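Putative exported protein (Bordetella pertussis Tohama I, PDB 2PFY) binds pyroglutamic acid as an extracytoplasmic solute receptor of the DctP family, probably delivering it to a tripartite ATP-independent periplasmic transporter. Local coordinates at residues R48-K52 / E64-L70. Sequence-based numbering, arbitrary orientation.
With PCA (pyroglutamic acid), chain E.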
ATOM      1  N   ARG A  48      -3.460  -5.346  -9.250  1.00 19.41           N
ATOM      2  CA  ARG A  48      -2.561  -4.275  -8.842  1.00 20.15           C
ATOM      3  C   ARG A  48      -1.634  -3.744  -9.953  1.00 20.46           C
ATOM      4  O   ARG A  48      -1.569  -2.547 -10.128  1.00 19.38           O
ATOM      5  CB  ARG A  48      -1.738  -4.702  -7.620  1.00 19.90           C
ATOM      6  CG  ARG A  48      -0.676  -3.711  -7.175  1.00 19.10           C
ATOM      7  CD  ARG A  48       0.038  -4.214  -5.891  1.00 20.21           C
ATOM      8  NE  ARG A  48      -0.805  -4.086  -4.701  1.00 19.51           N
ATOM      9  CZ  ARG A  48      -0.629  -4.792  -3.582  1.00 20.48           C
ATOM     10  NH1 ARG A  48       0.364  -5.680  -3.514  1.00 20.10           N
ATOM     11  NH2 ARG A  48      -1.434  -4.623  -2.528  1.00 16.60           N
ATOM     12  N   PRO A  49      -0.883  -4.637 -10.651  1.00 21.21           N
ATOM     13  CA  PRO A  49       0.007  -4.159 -11.708  1.00 22.16           C
ATOM     14  C   PRO A  49      -0.721  -3.569 -12.925  1.00 21.26           C
ATOM     15  O   PRO A  49      -0.064  -2.967 -13.763  1.00 21.48           O
ATOM     16  CB  PRO A  49       0.757  -5.437 -12.166  1.00 22.35           C
ATOM     17  CG  PRO A  49       0.493  -6.444 -11.147  1.00 23.97           C
ATOM     18  CD  PRO A  49      -0.802  -6.109 -10.499  1.00 21.69           C
ATOM     19  N   GLU A  50      -2.038  -3.794 -13.036  1.00 21.34           N
ATOM     20  CA  GLU A  50      -2.860  -3.306 -14.189  1.00 20.61           C
ATOM     21  C   GLU A  50      -3.602  -1.999 -13.939  1.00 20.31           C
ATOM     22  O   GLU A  50      -4.155  -1.398 -14.891  1.00 19.01           O
ATOM     23  CB  GLU A  50      -3.930  -4.352 -14.588  1.00 20.28           C
ATOM     24  CG  GLU A  50      -3.368  -5.751 -14.945  1.00 21.99           C
ATOM     25  CD  GLU A  50      -4.437  -6.825 -15.042  1.00 22.83           C
ATOM     26  OE1 GLU A  50      -5.516  -6.706 -14.427  1.00 23.29           O
ATOM     27  OE2 GLU A  50      -4.178  -7.827 -15.720  1.00 27.35           O
ATOM     28  N   VAL A  51      -3.705  -1.592 -12.673  1.00 19.19           N
ATOM     29  CA  VAL A  51      -4.528  -0.446 -12.329  1.00 18.63           C
ATOM     30  C   VAL A  51      -4.116   0.837 -13.064  1.00 19.19           C
ATOM     31  O   VAL A  51      -4.960   1.488 -13.649  1.00 18.42           O
ATOM     32  CB  VAL A  51      -4.588  -0.201 -10.812  1.00 17.73           C
ATOM     33  CG1 VAL A  51      -5.373   1.153 -10.507  1.00 18.24           C
ATOM     34  CG2 VAL A  51      -5.295  -1.408 -10.121  1.00 15.97           C
ATOM     35  N   LYS A  52      -2.834   1.219 -13.011  1.00 20.79           N
ATOM     36  CA  LYS A  52      -2.463   2.534 -13.569  1.00 21.15           C
ATOM     37  C   LYS A  52      -2.799   2.620 -15.038  1.00 21.32           C
ATOM     38  O   LYS A  52      -3.406   3.597 -15.506  1.00 21.39           O
ATOM     39  CB  LYS A  52      -0.980   2.852 -13.355  1.00 22.58           C
ATOM     40  CG  LYS A  52      -0.666   4.313 -13.718  1.00 24.31           C
ATOM     41  CD  LYS A  52       0.804   4.495 -14.052  1.00 30.62           C
ATOM     42  CE  LYS A  52       1.097   3.904 -15.383  1.00 34.44           C
ATOM     43  NZ  LYS A  52       2.284   4.609 -15.959  1.00 38.09           N
ATOM     44  N   GLU A  64      -8.195   2.523  -7.124  1.00 18.91           N
ATOM     45  CA  GLU A  64      -7.345   2.467  -5.971  1.00 19.20           C
ATOM     46  C   GLU A  64      -6.222   1.440  -6.191  1.00 18.93           C
ATOM     47  O   GLU A  64      -6.446   0.350  -6.745  1.00 18.07           O
ATOM     48  CB  GLU A  64      -8.193   2.165  -4.707  1.00 19.17           C
ATOM     49  CG  GLU A  64      -7.367   2.115  -3.418  1.00 22.95           C
ATOM     50  CD  GLU A  64      -6.720   0.751  -3.206  1.00 28.76           C
ATOM     51  OE1 GLU A  64      -7.399  -0.277  -3.509  1.00 30.58           O
ATOM     52  OE2 GLU A  64      -5.542   0.710  -2.771  1.00 30.41           O
ATOM     53  N   VAL A  65      -5.004   1.815  -5.788  1.00 18.45           N
ATOM     54  CA  VAL A  65      -3.836   0.921  -5.932  1.00 19.46           C
ATOM     55  C   VAL A  65      -2.733   1.314  -4.943  1.00 18.74           C
ATOM     56  O   VAL A  65      -2.630   2.478  -4.507  1.00 18.49           O
ATOM     57  CB  VAL A  65      -3.304   0.865  -7.436  1.00 18.93           C
ATOM     58  CG1 VAL A  65      -2.721   2.213  -7.880  1.00 21.88           C
ATOM     59  CG2 VAL A  65      -2.288  -0.280  -7.687  1.00 18.63           C
ATOM     60  N   LEU A  66      -1.932   0.313  -4.582  1.00 19.32           N
ATOM     61  CA  LEU A  66      -0.725   0.494  -3.802  1.00 19.12           C
ATOM     62  C   LEU A  66       0.173   1.460  -4.569  1.00 19.92           C
ATOM     63  O   LEU A  66       0.488   1.216  -5.748  1.00 20.14           O
ATOM     64  CB  LEU A  66      -0.021  -0.872  -3.660  1.00 18.80           C
ATOM     65  CG  LEU A  66       1.230  -0.923  -2.780  1.00 18.18           C
ATOM     66  CD1 LEU A  66       0.831  -0.791  -1.291  1.00 19.33           C
ATOM     67  CD2 LEU A  66       2.043  -2.207  -3.038  1.00 18.83           C
ATOM     68  N   VAL A  67       0.589   2.539  -3.909  1.00 21.48           N
ATOM     69  CA  VAL A  67       1.444   3.575  -4.530  1.00 23.03           C
ATOM     70  C   VAL A  67       2.721   2.950  -5.112  1.00 24.27           C
ATOM     71  O   VAL A  67       3.065   3.164  -6.304  1.00 24.98           O
ATOM     72  CB  VAL A  67       1.804   4.717  -3.497  1.00 23.59           C
ATOM     73  CG1 VAL A  67       2.867   5.682  -4.079  1.00 23.29           C
ATOM     74  CG2 VAL A  67       0.545   5.469  -3.064  1.00 23.02           C
ATOM     75  N   SER A  68       3.389   2.128  -4.291  1.00 23.83           N
ATOM     76  CA  SER A  68       4.634   1.483  -4.689  1.00 24.28           C
ATOM     77  C   SER A  68       4.488   0.452  -5.818  1.00 24.71           C
ATOM     78  O   SER A  68       5.490  -0.077  -6.304  1.00 24.73           O
ATOM     79  CB  SER A  68       5.324   0.871  -3.458  1.00 24.31           C
ATOM     80  OG  SER A  68       4.442  -0.051  -2.827  1.00 24.47           O
ATOM     81  N   ALA A  69       3.256   0.175  -6.268  1.00 25.08           N
ATOM     82  CA  ALA A  69       3.061  -0.603  -7.502  1.00 25.43           C
ATOM     83  C   ALA A  69       3.619   0.141  -8.737  1.00 25.85           C
ATOM     84  O   ALA A  69       3.878  -0.479  -9.770  1.00 25.76           O
ATOM     85  CB  ALA A  69       1.586  -0.964  -7.720  1.00 25.09           C
ATOM     86  N   LEU A  70       3.789   1.453  -8.622  1.00 26.37           N
ATOM     87  CA  LEU A  70       4.389   2.259  -9.702  1.00 28.60           C
ATOM     88  C   LEU A  70       5.912   2.433  -9.592  1.00 30.36           C
ATOM     89  O   LEU A  70       6.518   3.113 -10.428  1.00 30.88           O
ATOM     90  CB  LEU A  70       3.685   3.617  -9.818  1.00 28.16           C
ATOM     91  CG  LEU A  70       2.270   3.645 -10.469  1.00 27.76           C
ATOM     92  CD1 LEU A  70       1.241   2.778  -9.734  1.00 25.70           C
ATOM     93  CD2 LEU A  70       1.787   5.082 -10.528  1.00 28.13           C
TER
HETATM   94  N   PCA E 302      -1.177  -5.262   2.389  1.00 22.63           N
HETATM   95  CA  PCA E 302      -0.875  -5.188   0.940  1.00 23.48           C
HETATM   96  CB  PCA E 302       0.237  -4.196   0.706  1.00 22.44           C
HETATM   97  CG  PCA E 302       0.666  -3.721   2.062  1.00 23.29           C
HETATM   98  CD  PCA E 302      -0.256  -4.387   3.027  1.00 20.74           C
HETATM   99  OE  PCA E 302      -0.263  -4.171   4.234  1.00 22.48           O
HETATM  100  C   PCA E 302      -0.477  -6.554   0.416  1.00 24.18           C
HETATM  101  O   PCA E 302      -0.406  -6.832  -0.787  1.00 24.73           O
HETATM  102  OXT PCA E 302      -0.214  -7.423   1.227  1.00 25.49           O
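The pyroglutamic acid pocket of this DctP-type periplasmic receptor is a worked example of how one arginine can bind a carboxylate while its shaft lies packed against a strand end. Arg48, just ahead of helix 51-57, runs across Val65, Leu66 and Ala69, where strand 62-66 gives way to the 3-10 turn 67-70. Arg48 CG, anti to the backbone N (chi1 175°), rests 3.6 Å from Ala69 CB; the chain stays extended at chi2 and bends at chi3, which brings Arg48 NE 3.5 Å from Leu66 CB. Leu66 CD2 then sits squarely on one face of the guanidinium, 3.7 Å from the plane of the Arg48 group, leaving the edge for the ligand. There both terminal nitrogens converge on a single carboxylate oxygen, PCA O, through hydrogen bonds of 3.1 Å from Arg48 NH1 and 3.0 Å from Arg48 NH2, moderately bent at 144° and 148°. Glu9 forms a salt bridge with NE and Tyr145 O accepts a bond from NH1, so the group is fixed at three nitrogens and its positive charge is probably partly balanced by Glu9. Arg143, Thr165, Thr182, Ser183 and Thr186 also hydrogen-bond to the ligand. Behind the pocket the contact turns apolar: the side chains of Val51 and Val65 lie alongside each other, pointing opposite ways, with Val51 CG1 3.7 Å from Val65 CB. At the far end Lys52 sends its amine to Gln110, while its aliphatic chain crosses Leu70, whose CD2 touches Lys52 CD at 3.7 Å.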